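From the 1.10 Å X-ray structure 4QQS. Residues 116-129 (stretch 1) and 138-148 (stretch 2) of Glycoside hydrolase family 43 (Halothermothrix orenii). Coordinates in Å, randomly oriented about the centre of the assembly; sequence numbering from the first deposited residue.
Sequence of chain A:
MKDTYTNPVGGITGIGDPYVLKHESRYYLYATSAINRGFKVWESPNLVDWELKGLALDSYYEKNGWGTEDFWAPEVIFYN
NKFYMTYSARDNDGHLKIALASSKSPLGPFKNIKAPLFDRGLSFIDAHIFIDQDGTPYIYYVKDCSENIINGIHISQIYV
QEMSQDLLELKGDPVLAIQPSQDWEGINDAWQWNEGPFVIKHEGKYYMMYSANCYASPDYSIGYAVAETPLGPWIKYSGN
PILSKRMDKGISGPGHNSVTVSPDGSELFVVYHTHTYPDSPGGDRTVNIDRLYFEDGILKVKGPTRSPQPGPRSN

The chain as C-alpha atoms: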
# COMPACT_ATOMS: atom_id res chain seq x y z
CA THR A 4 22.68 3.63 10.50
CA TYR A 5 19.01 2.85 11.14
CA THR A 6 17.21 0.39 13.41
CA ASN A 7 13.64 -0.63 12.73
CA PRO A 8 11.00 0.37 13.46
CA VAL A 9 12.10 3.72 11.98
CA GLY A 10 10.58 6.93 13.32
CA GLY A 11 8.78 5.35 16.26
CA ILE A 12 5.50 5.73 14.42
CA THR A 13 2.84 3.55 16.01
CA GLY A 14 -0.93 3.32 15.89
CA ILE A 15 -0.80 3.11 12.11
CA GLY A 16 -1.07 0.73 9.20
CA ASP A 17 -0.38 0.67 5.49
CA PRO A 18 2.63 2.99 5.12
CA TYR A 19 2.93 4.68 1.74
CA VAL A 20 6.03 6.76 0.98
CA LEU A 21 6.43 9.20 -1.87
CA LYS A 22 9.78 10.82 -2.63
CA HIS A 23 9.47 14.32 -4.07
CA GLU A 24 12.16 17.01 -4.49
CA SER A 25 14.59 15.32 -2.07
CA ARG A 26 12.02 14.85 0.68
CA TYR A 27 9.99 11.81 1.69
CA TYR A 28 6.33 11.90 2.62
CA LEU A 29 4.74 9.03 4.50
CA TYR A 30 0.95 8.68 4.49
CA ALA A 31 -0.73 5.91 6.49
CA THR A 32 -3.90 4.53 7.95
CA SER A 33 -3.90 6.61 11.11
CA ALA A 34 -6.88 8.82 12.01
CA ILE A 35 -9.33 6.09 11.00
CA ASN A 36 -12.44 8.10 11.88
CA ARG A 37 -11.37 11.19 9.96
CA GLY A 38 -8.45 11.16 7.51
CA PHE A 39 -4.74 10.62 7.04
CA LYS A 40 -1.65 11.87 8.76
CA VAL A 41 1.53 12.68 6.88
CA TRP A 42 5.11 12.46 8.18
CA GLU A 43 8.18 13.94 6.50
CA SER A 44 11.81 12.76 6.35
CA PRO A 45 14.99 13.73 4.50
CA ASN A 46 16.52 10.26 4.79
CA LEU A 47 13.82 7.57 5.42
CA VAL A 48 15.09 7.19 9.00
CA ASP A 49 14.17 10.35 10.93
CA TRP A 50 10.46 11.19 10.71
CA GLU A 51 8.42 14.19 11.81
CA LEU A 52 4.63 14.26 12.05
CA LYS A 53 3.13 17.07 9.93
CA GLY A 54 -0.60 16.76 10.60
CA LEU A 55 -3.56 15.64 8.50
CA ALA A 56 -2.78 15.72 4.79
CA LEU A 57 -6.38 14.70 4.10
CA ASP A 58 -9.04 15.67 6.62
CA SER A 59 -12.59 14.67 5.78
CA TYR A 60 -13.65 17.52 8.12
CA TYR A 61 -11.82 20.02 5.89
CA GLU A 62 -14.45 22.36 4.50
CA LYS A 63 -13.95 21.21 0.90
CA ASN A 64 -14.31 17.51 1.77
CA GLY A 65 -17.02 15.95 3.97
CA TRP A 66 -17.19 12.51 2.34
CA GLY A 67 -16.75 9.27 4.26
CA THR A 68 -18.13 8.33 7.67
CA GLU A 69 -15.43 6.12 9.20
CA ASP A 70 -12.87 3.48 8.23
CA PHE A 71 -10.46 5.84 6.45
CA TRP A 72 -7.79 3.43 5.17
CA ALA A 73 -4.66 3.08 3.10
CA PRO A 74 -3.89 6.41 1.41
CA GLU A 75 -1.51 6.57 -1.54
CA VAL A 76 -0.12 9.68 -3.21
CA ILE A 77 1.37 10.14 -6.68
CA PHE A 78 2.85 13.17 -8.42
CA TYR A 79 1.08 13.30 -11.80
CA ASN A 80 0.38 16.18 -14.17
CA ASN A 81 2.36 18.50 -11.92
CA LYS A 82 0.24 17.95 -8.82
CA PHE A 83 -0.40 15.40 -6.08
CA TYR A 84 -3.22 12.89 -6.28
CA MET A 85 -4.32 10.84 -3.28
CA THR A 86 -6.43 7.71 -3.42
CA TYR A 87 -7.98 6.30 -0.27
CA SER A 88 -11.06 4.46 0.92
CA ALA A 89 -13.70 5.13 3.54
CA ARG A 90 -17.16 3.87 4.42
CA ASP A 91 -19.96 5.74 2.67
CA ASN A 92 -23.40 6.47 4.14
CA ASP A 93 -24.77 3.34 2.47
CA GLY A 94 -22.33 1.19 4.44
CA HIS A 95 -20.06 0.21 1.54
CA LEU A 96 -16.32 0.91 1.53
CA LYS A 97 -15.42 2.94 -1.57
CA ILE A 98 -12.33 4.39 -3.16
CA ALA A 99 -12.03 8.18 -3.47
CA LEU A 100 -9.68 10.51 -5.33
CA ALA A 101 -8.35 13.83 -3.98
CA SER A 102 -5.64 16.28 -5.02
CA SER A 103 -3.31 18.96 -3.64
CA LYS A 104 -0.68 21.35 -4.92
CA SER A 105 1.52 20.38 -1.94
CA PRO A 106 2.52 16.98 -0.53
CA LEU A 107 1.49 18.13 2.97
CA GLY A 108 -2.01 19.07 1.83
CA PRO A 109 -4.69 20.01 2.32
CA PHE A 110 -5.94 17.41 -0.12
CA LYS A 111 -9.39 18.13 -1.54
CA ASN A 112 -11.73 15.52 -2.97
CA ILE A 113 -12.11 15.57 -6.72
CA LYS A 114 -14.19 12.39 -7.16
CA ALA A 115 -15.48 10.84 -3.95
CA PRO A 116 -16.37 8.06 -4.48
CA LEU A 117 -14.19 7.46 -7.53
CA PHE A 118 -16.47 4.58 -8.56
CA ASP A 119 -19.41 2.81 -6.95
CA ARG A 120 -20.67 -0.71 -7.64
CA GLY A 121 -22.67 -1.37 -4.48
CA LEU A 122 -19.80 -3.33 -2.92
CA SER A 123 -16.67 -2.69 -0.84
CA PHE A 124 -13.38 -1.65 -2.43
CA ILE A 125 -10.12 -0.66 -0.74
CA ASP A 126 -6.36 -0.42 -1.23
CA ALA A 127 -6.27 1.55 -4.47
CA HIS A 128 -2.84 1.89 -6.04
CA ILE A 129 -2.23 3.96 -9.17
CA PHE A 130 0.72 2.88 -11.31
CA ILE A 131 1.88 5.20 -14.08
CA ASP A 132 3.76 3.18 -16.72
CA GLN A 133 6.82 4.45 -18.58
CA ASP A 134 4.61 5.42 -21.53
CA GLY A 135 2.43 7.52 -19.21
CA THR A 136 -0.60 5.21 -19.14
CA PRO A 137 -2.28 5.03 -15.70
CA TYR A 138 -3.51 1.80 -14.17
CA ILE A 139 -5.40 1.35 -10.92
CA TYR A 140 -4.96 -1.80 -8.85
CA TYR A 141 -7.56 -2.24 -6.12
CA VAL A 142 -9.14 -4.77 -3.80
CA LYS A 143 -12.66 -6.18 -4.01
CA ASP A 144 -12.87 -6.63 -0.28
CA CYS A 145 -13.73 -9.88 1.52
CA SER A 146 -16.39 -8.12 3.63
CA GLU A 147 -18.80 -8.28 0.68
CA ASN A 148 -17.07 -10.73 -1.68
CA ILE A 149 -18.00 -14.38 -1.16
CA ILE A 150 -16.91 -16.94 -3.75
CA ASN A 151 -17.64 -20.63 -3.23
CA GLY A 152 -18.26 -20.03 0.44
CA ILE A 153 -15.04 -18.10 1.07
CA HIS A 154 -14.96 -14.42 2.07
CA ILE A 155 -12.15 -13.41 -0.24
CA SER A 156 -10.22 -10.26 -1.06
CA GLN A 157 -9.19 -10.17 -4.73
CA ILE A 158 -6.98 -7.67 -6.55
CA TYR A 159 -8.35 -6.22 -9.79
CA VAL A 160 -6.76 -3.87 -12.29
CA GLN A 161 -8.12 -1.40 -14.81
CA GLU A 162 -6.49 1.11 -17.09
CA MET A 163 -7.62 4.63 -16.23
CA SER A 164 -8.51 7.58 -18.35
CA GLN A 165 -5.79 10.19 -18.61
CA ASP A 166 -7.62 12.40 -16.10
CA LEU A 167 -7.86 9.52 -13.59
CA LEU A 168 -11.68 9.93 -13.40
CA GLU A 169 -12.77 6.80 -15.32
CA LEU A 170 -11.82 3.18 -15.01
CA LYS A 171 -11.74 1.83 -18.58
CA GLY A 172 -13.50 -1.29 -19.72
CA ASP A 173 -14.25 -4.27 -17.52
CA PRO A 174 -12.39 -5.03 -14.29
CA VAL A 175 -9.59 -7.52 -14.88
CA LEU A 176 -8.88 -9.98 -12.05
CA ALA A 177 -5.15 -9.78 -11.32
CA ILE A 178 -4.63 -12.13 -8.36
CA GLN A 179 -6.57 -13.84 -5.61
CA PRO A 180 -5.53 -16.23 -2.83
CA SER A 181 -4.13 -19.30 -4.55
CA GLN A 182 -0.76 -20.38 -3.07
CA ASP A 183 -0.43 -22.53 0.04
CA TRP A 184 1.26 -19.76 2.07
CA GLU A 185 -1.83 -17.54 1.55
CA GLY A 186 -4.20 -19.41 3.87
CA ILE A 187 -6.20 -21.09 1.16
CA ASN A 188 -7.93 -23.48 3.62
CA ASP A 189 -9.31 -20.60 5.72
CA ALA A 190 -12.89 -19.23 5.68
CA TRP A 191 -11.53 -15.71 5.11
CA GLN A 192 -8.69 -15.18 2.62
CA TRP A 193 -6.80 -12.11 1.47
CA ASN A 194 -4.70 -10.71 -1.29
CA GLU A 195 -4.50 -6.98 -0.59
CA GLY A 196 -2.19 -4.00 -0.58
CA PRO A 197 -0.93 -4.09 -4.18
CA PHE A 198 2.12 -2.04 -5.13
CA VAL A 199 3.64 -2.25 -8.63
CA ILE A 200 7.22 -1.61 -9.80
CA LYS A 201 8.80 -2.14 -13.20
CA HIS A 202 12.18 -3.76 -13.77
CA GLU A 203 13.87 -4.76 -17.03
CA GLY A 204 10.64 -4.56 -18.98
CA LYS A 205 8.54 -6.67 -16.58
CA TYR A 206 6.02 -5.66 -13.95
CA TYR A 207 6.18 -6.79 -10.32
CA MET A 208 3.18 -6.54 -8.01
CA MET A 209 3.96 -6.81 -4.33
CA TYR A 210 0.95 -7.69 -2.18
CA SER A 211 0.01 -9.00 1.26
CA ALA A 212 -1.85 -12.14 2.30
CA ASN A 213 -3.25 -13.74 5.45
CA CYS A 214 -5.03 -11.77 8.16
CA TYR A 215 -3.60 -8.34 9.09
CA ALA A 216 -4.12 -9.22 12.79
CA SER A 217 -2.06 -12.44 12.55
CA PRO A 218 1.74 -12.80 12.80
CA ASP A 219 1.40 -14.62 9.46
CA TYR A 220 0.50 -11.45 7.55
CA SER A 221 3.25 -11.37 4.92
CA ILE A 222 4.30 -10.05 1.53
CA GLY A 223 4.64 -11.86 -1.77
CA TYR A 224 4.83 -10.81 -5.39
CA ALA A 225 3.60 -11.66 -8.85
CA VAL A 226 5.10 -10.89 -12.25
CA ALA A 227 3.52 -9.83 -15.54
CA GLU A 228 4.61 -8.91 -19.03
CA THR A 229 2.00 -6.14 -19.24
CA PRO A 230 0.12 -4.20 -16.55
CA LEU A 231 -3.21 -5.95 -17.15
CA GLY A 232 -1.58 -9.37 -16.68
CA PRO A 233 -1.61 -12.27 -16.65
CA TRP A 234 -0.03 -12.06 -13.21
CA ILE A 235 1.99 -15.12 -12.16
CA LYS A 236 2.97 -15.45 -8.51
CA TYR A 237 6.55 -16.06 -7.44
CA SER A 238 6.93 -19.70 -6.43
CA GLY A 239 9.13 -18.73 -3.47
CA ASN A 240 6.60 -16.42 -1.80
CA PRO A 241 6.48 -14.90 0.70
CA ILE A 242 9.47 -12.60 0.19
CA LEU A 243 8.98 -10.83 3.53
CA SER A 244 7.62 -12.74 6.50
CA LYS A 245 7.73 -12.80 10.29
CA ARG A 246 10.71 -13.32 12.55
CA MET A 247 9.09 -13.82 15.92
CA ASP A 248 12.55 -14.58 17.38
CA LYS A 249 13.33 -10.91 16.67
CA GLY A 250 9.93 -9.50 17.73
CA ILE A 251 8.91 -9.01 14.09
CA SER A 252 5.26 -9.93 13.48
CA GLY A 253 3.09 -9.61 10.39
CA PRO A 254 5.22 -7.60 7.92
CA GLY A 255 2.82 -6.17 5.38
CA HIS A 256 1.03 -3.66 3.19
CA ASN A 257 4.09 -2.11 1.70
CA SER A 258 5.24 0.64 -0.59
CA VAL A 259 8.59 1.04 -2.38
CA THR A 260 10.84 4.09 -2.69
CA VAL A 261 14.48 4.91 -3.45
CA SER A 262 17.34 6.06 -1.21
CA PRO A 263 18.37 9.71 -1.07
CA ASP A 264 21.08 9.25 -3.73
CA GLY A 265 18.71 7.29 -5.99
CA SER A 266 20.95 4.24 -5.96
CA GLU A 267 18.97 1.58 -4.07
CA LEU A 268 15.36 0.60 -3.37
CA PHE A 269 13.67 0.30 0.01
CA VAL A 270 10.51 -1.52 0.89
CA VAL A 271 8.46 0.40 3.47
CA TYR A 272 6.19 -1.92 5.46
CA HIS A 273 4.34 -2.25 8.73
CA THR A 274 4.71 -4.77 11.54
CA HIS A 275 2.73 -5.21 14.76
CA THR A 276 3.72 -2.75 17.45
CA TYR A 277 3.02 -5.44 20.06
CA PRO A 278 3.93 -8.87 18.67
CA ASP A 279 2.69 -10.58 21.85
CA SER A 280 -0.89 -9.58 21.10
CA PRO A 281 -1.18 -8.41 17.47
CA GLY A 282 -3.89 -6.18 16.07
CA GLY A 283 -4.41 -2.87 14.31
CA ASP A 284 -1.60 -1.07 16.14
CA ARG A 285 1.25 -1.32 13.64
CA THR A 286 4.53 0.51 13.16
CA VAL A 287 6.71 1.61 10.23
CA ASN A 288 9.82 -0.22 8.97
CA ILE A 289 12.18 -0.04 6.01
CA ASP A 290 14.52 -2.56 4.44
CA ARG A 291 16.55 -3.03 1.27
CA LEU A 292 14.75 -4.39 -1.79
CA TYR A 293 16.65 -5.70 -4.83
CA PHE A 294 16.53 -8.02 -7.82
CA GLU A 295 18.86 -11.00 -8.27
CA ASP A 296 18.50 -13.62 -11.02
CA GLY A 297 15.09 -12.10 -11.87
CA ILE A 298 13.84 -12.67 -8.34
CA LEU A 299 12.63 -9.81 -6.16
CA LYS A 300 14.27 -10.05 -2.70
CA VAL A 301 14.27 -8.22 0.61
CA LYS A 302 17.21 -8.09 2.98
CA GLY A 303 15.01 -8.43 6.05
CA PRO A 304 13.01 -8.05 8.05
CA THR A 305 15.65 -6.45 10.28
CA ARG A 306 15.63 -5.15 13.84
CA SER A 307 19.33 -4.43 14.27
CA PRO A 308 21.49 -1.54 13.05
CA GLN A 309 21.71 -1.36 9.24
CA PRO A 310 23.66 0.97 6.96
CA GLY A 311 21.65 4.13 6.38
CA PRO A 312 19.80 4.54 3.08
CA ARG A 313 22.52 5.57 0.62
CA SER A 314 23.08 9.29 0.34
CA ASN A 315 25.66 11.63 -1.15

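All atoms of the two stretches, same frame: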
# COMPACT_ATOMS: atom_id res chain seq x y z
N PRO A 116 -17.27 9.16 -4.12
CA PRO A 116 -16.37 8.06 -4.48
C PRO A 116 -15.89 8.15 -5.92
O PRO A 116 -16.54 8.75 -6.80
CB PRO A 116 -17.24 6.83 -4.29
CG PRO A 116 -18.61 7.30 -4.62
CD PRO A 116 -18.68 8.72 -4.11
N LEU A 117 -14.76 7.51 -6.19
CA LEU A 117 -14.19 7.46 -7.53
C LEU A 117 -15.05 6.57 -8.44
O LEU A 117 -15.25 6.89 -9.61
CB LEU A 117 -12.76 6.94 -7.45
CG LEU A 117 -12.04 6.76 -8.78
CD1 LEU A 117 -11.92 8.07 -9.56
CD2 LEU A 117 -10.66 6.18 -8.53
N PHE A 118 -15.53 5.46 -7.89
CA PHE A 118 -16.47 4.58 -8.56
C PHE A 118 -17.32 3.91 -7.50
O PHE A 118 -16.96 3.91 -6.32
CB PHE A 118 -15.78 3.55 -9.48
CG PHE A 118 -14.89 2.55 -8.76
CD1 PHE A 118 -13.57 2.86 -8.48
CD2 PHE A 118 -15.36 1.29 -8.40
CE1 PHE A 118 -12.73 1.94 -7.85
CE2 PHE A 118 -14.53 0.36 -7.78
CZ PHE A 118 -13.21 0.70 -7.50
N ASP A 119 -18.46 3.36 -7.90
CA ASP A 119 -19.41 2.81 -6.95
C ASP A 119 -20.17 1.69 -7.62
O ASP A 119 -20.86 1.92 -8.61
CB ASP A 119 -20.35 3.93 -6.48
CG ASP A 119 -21.22 3.53 -5.31
OD1 ASP A 119 -21.23 2.34 -4.91
OD2 ASP A 119 -21.90 4.44 -4.77
N ARG A 120 -20.03 0.48 -7.09
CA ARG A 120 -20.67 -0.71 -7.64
C ARG A 120 -21.48 -1.45 -6.58
O ARG A 120 -21.75 -2.65 -6.72
CB ARG A 120 -19.62 -1.63 -8.27
CG ARG A 120 -18.83 -0.96 -9.36
CD ARG A 120 -17.60 -1.76 -9.75
NE ARG A 120 -16.79 -0.97 -10.67
CZ ARG A 120 -15.51 -1.24 -10.93
NH1 ARG A 120 -14.91 -2.29 -10.40
NH2 ARG A 120 -14.83 -0.44 -11.74
N GLY A 121 -21.85 -0.76 -5.51
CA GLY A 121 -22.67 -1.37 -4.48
C GLY A 121 -21.95 -2.43 -3.67
O GLY A 121 -22.59 -3.29 -3.06
N LEU A 122 -20.63 -2.38 -3.65
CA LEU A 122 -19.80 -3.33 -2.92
C LEU A 122 -18.64 -2.57 -2.26
O LEU A 122 -18.55 -1.35 -2.38
CB LEU A 122 -19.29 -4.43 -3.85
CG LEU A 122 -20.36 -5.36 -4.42
CD1 LEU A 122 -19.77 -6.23 -5.51
CD2 LEU A 122 -20.96 -6.20 -3.30
N SER A 123 -17.78 -3.30 -1.56
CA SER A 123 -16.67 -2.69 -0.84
C SER A 123 -15.35 -2.84 -1.58
O SER A 123 -14.96 -3.95 -1.98
CB SER A 123 -16.56 -3.27 0.56
OG SER A 123 -17.58 -2.74 1.40
N PHE A 124 -14.65 -1.72 -1.74
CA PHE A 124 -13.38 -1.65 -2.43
C PHE A 124 -12.41 -0.84 -1.59
O PHE A 124 -12.79 0.20 -1.03
CB PHE A 124 -13.53 -0.99 -3.81
CG PHE A 124 -14.49 -1.71 -4.69
CD1 PHE A 124 -14.06 -2.76 -5.47
CD2 PHE A 124 -15.83 -1.37 -4.73
CE1 PHE A 124 -14.94 -3.46 -6.27
CE2 PHE A 124 -16.72 -2.06 -5.53
CZ PHE A 124 -16.28 -3.10 -6.31
N ILE A 125 -11.16 -1.30 -1.52
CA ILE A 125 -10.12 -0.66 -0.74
C ILE A 125 -8.76 -0.80 -1.43
O ILE A 125 -8.64 -1.46 -2.47
CB ILE A 125 -10.01 -1.26 0.70
CG1 ILE A 125 -9.46 -2.69 0.69
CG2 ILE A 125 -11.36 -1.20 1.43
CD1 ILE A 125 -9.08 -3.20 2.05
N ASP A 126 -7.75 -0.17 -0.85
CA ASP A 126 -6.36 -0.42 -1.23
C ASP A 126 -6.04 -0.04 -2.67
O ASP A 126 -5.21 -0.67 -3.33
CB ASP A 126 -5.93 -1.87 -0.96
CG ASP A 126 -5.65 -2.16 0.50
OD1 ASP A 126 -5.71 -1.24 1.33
OD2 ASP A 126 -5.37 -3.34 0.81
N ALA A 127 -6.63 1.05 -3.16
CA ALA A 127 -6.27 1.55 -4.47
C ALA A 127 -4.78 1.90 -4.55
O ALA A 127 -4.18 2.44 -3.62
CB ALA A 127 -7.08 2.77 -4.82
N HIS A 128 -4.22 1.62 -5.72
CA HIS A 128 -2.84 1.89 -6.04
C HIS A 128 -2.79 2.28 -7.50
O HIS A 128 -3.15 1.50 -8.36
CB HIS A 128 -1.99 0.64 -5.80
CG HIS A 128 -0.60 0.77 -6.31
ND1 HIS A 128 0.35 1.56 -5.70
CD2 HIS A 128 0.01 0.24 -7.40
CE1 HIS A 128 1.47 1.51 -6.40
NE2 HIS A 128 1.30 0.71 -7.43
N ILE A 129 -2.36 3.50 -7.79
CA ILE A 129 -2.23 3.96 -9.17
C ILE A 129 -0.78 3.84 -9.60
O ILE A 129 0.11 4.40 -8.97
CB ILE A 129 -2.76 5.41 -9.36
CG1 ILE A 129 -4.26 5.47 -9.03
CG2 ILE A 129 -2.52 5.87 -10.80
CD1 ILE A 129 -4.85 6.88 -9.05
N TYR A 138 -2.77 2.99 -14.54
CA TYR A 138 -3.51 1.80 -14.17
C TYR A 138 -3.82 1.85 -12.69
O TYR A 138 -2.98 2.24 -11.90
CB TYR A 138 -2.69 0.54 -14.45
CG TYR A 138 -2.30 0.38 -15.90
CD1 TYR A 138 -1.15 0.97 -16.40
CD2 TYR A 138 -3.10 -0.35 -16.77
CE1 TYR A 138 -0.80 0.83 -17.73
CE2 TYR A 138 -2.76 -0.48 -18.12
CZ TYR A 138 -1.61 0.12 -18.58
OH TYR A 138 -1.23 -0.01 -19.90
N ILE A 139 -5.03 1.45 -12.32
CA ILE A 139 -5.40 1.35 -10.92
C ILE A 139 -5.55 -0.11 -10.54
O ILE A 139 -6.25 -0.87 -11.21
CB ILE A 139 -6.67 2.18 -10.59
CG1 ILE A 139 -6.90 2.21 -9.07
CG2 ILE A 139 -7.89 1.68 -11.34
CD1 ILE A 139 -7.98 3.19 -8.64
N TYR A 140 -4.86 -0.49 -9.47
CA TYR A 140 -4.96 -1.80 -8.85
C TYR A 140 -5.75 -1.59 -7.57
O TYR A 140 -5.50 -0.64 -6.86
CB TYR A 140 -3.55 -2.35 -8.54
CG TYR A 140 -2.75 -2.59 -9.78
CD1 TYR A 140 -2.05 -1.56 -10.39
CD2 TYR A 140 -2.72 -3.83 -10.38
CE1 TYR A 140 -1.36 -1.77 -11.58
CE2 TYR A 140 -2.02 -4.06 -11.55
CZ TYR A 140 -1.35 -3.02 -12.16
OH TYR A 140 -0.68 -3.17 -13.34
N TYR A 141 -6.72 -2.45 -7.29
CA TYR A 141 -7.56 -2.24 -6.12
C TYR A 141 -8.12 -3.57 -5.65
O TYR A 141 -8.09 -4.56 -6.36
CB TYR A 141 -8.67 -1.24 -6.42
CG TYR A 141 -9.57 -1.64 -7.58
CD1 TYR A 141 -10.71 -2.38 -7.38
CD2 TYR A 141 -9.26 -1.29 -8.88
CE1 TYR A 141 -11.53 -2.74 -8.43
CE2 TYR A 141 -10.07 -1.65 -9.95
CZ TYR A 141 -11.21 -2.37 -9.72
OH TYR A 141 -12.05 -2.76 -10.75
N VAL A 142 -8.65 -3.56 -4.44
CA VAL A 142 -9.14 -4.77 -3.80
C VAL A 142 -10.67 -4.76 -3.75
O VAL A 142 -11.28 -3.80 -3.28
CB VAL A 142 -8.59 -4.89 -2.37
CG1 VAL A 142 -9.22 -6.05 -1.63
CG2 VAL A 142 -7.07 -5.06 -2.43
N LYS A 143 -11.26 -5.85 -4.24
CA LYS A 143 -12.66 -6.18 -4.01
C LYS A 143 -12.69 -6.93 -2.69
O LYS A 143 -12.26 -8.06 -2.61
CB LYS A 143 -13.19 -7.01 -5.18
CG LYS A 143 -14.69 -7.23 -5.20
CD LYS A 143 -15.13 -8.05 -6.43
CE LYS A 143 -16.63 -8.03 -6.62
NZ LYS A 143 -17.12 -8.95 -7.65
N ASP A 144 -13.12 -6.22 -1.65
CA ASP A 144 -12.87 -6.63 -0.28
C ASP A 144 -13.73 -7.80 0.19
O ASP A 144 -14.93 -7.88 -0.10
CB ASP A 144 -13.10 -5.43 0.64
CG ASP A 144 -12.71 -5.71 2.08
OD1 ASP A 144 -11.50 -5.80 2.37
OD2 ASP A 144 -13.64 -5.83 2.92
N CYS A 145 -13.10 -8.70 0.94
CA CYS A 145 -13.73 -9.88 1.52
C CYS A 145 -15.03 -9.61 2.28
O CYS A 145 -15.87 -10.50 2.33
CB CYS A 145 -12.74 -10.58 2.45
SG CYS A 145 -12.15 -9.58 3.80
N SER A 146 -15.20 -8.42 2.86
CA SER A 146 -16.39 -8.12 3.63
C SER A 146 -17.66 -8.38 2.83
O SER A 146 -18.65 -8.79 3.41
CB SER A 146 -16.38 -6.67 4.12
OG SER A 146 -16.29 -5.75 3.06
N GLU A 147 -17.63 -8.13 1.53
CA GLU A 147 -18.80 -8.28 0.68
C GLU A 147 -18.53 -9.12 -0.56
O GLU A 147 -19.28 -9.07 -1.52
CB GLU A 147 -19.35 -6.91 0.26
CG GLU A 147 -19.69 -6.00 1.42
CD GLU A 147 -20.50 -4.81 0.98
OE1 GLU A 147 -19.97 -3.69 0.89
OE2 GLU A 147 -21.71 -4.97 0.72
N ASN A 148 -17.47 -9.92 -0.53
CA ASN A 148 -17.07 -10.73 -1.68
C ASN A 148 -16.96 -12.17 -1.23
O ASN A 148 -16.00 -12.53 -0.56
CB ASN A 148 -15.73 -10.21 -2.22
CG ASN A 148 -15.42 -10.67 -3.62
OD1 ASN A 148 -16.32 -10.96 -4.42
ND2 ASN A 148 -14.15 -10.67 -3.96
O HOH W 1 -16.56 -6.17 -1.73
O HOH W 2 -17.72 -3.45 4.15

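In an antiparallel sheet side chains alternate between faces along each strand, and partners across the strands share a face; a bulge shows how the fit survives a slip in that rhythm. In this family 43 glycoside hydrolase, strands 124-129 and 138-143 run at 166° to each other. Ile-125 and Val-142 form a hydrogen-bonded pair, N to O in each direction (Ile-125 N to Val-142 O 3.1 Å, Val-142 N to Ile-125 O 2.9 Å). His-128 and Tyr-140 form the next, with Tyr-140 N 2.8 Å from His-128 O. Two residues, Asp-126 and Ala-127, lie between the pairs on one strand, but Tyr-141 alone on the other, so the register shifts by one. Asp-126, at phi/psi 63/37, lies within this bulge, and its CB still packs 3.7 Å from Val-142 CG2.

At and beside the bulge, small and branched side chains fit together. Ile-139 CD1 lies 3.9 Å from Ala-127 CB and 4.0 Å from Leu-117 CD2, so the tip of one isoleucine meets both the short alanine and a leucine from the preceding loop. Ile-129, on the same face as Ile-139, adds its CG1 at 4.2 Å from Ile-139 CG1.

Tyr-141 has more of its surface covered by the other stretch than any other residue, 86 Å². The edge of Phe-118 points toward the face of Tyr-141, with Phe-118 CZ 3.9 Å from Tyr-141 CE1, while Phe-124 packs obliquely, its CD1 3.9 Å from Tyr-141 CD1. At the ring's far end, Arg-120 NH1 donates a nearly straight 2.9 Å hydrogen bond to Tyr-141 OH, which lies at the guanidinium edge. The tyrosine thus joins an aromatic cluster through its ring and a polar anchor through its hydroxyl.

Where the strands give way to loop, polar groups continue the fit. Asp-144 N donates to Ser-123 O at 2.9 Å, and Ser-123 OG to Glu-147 OE1 at 2.6 Å. Water 2 bridges the two serines, its O donating to Ser-123 OG (2.8 Å) and Ser-146 OG (2.9 Å).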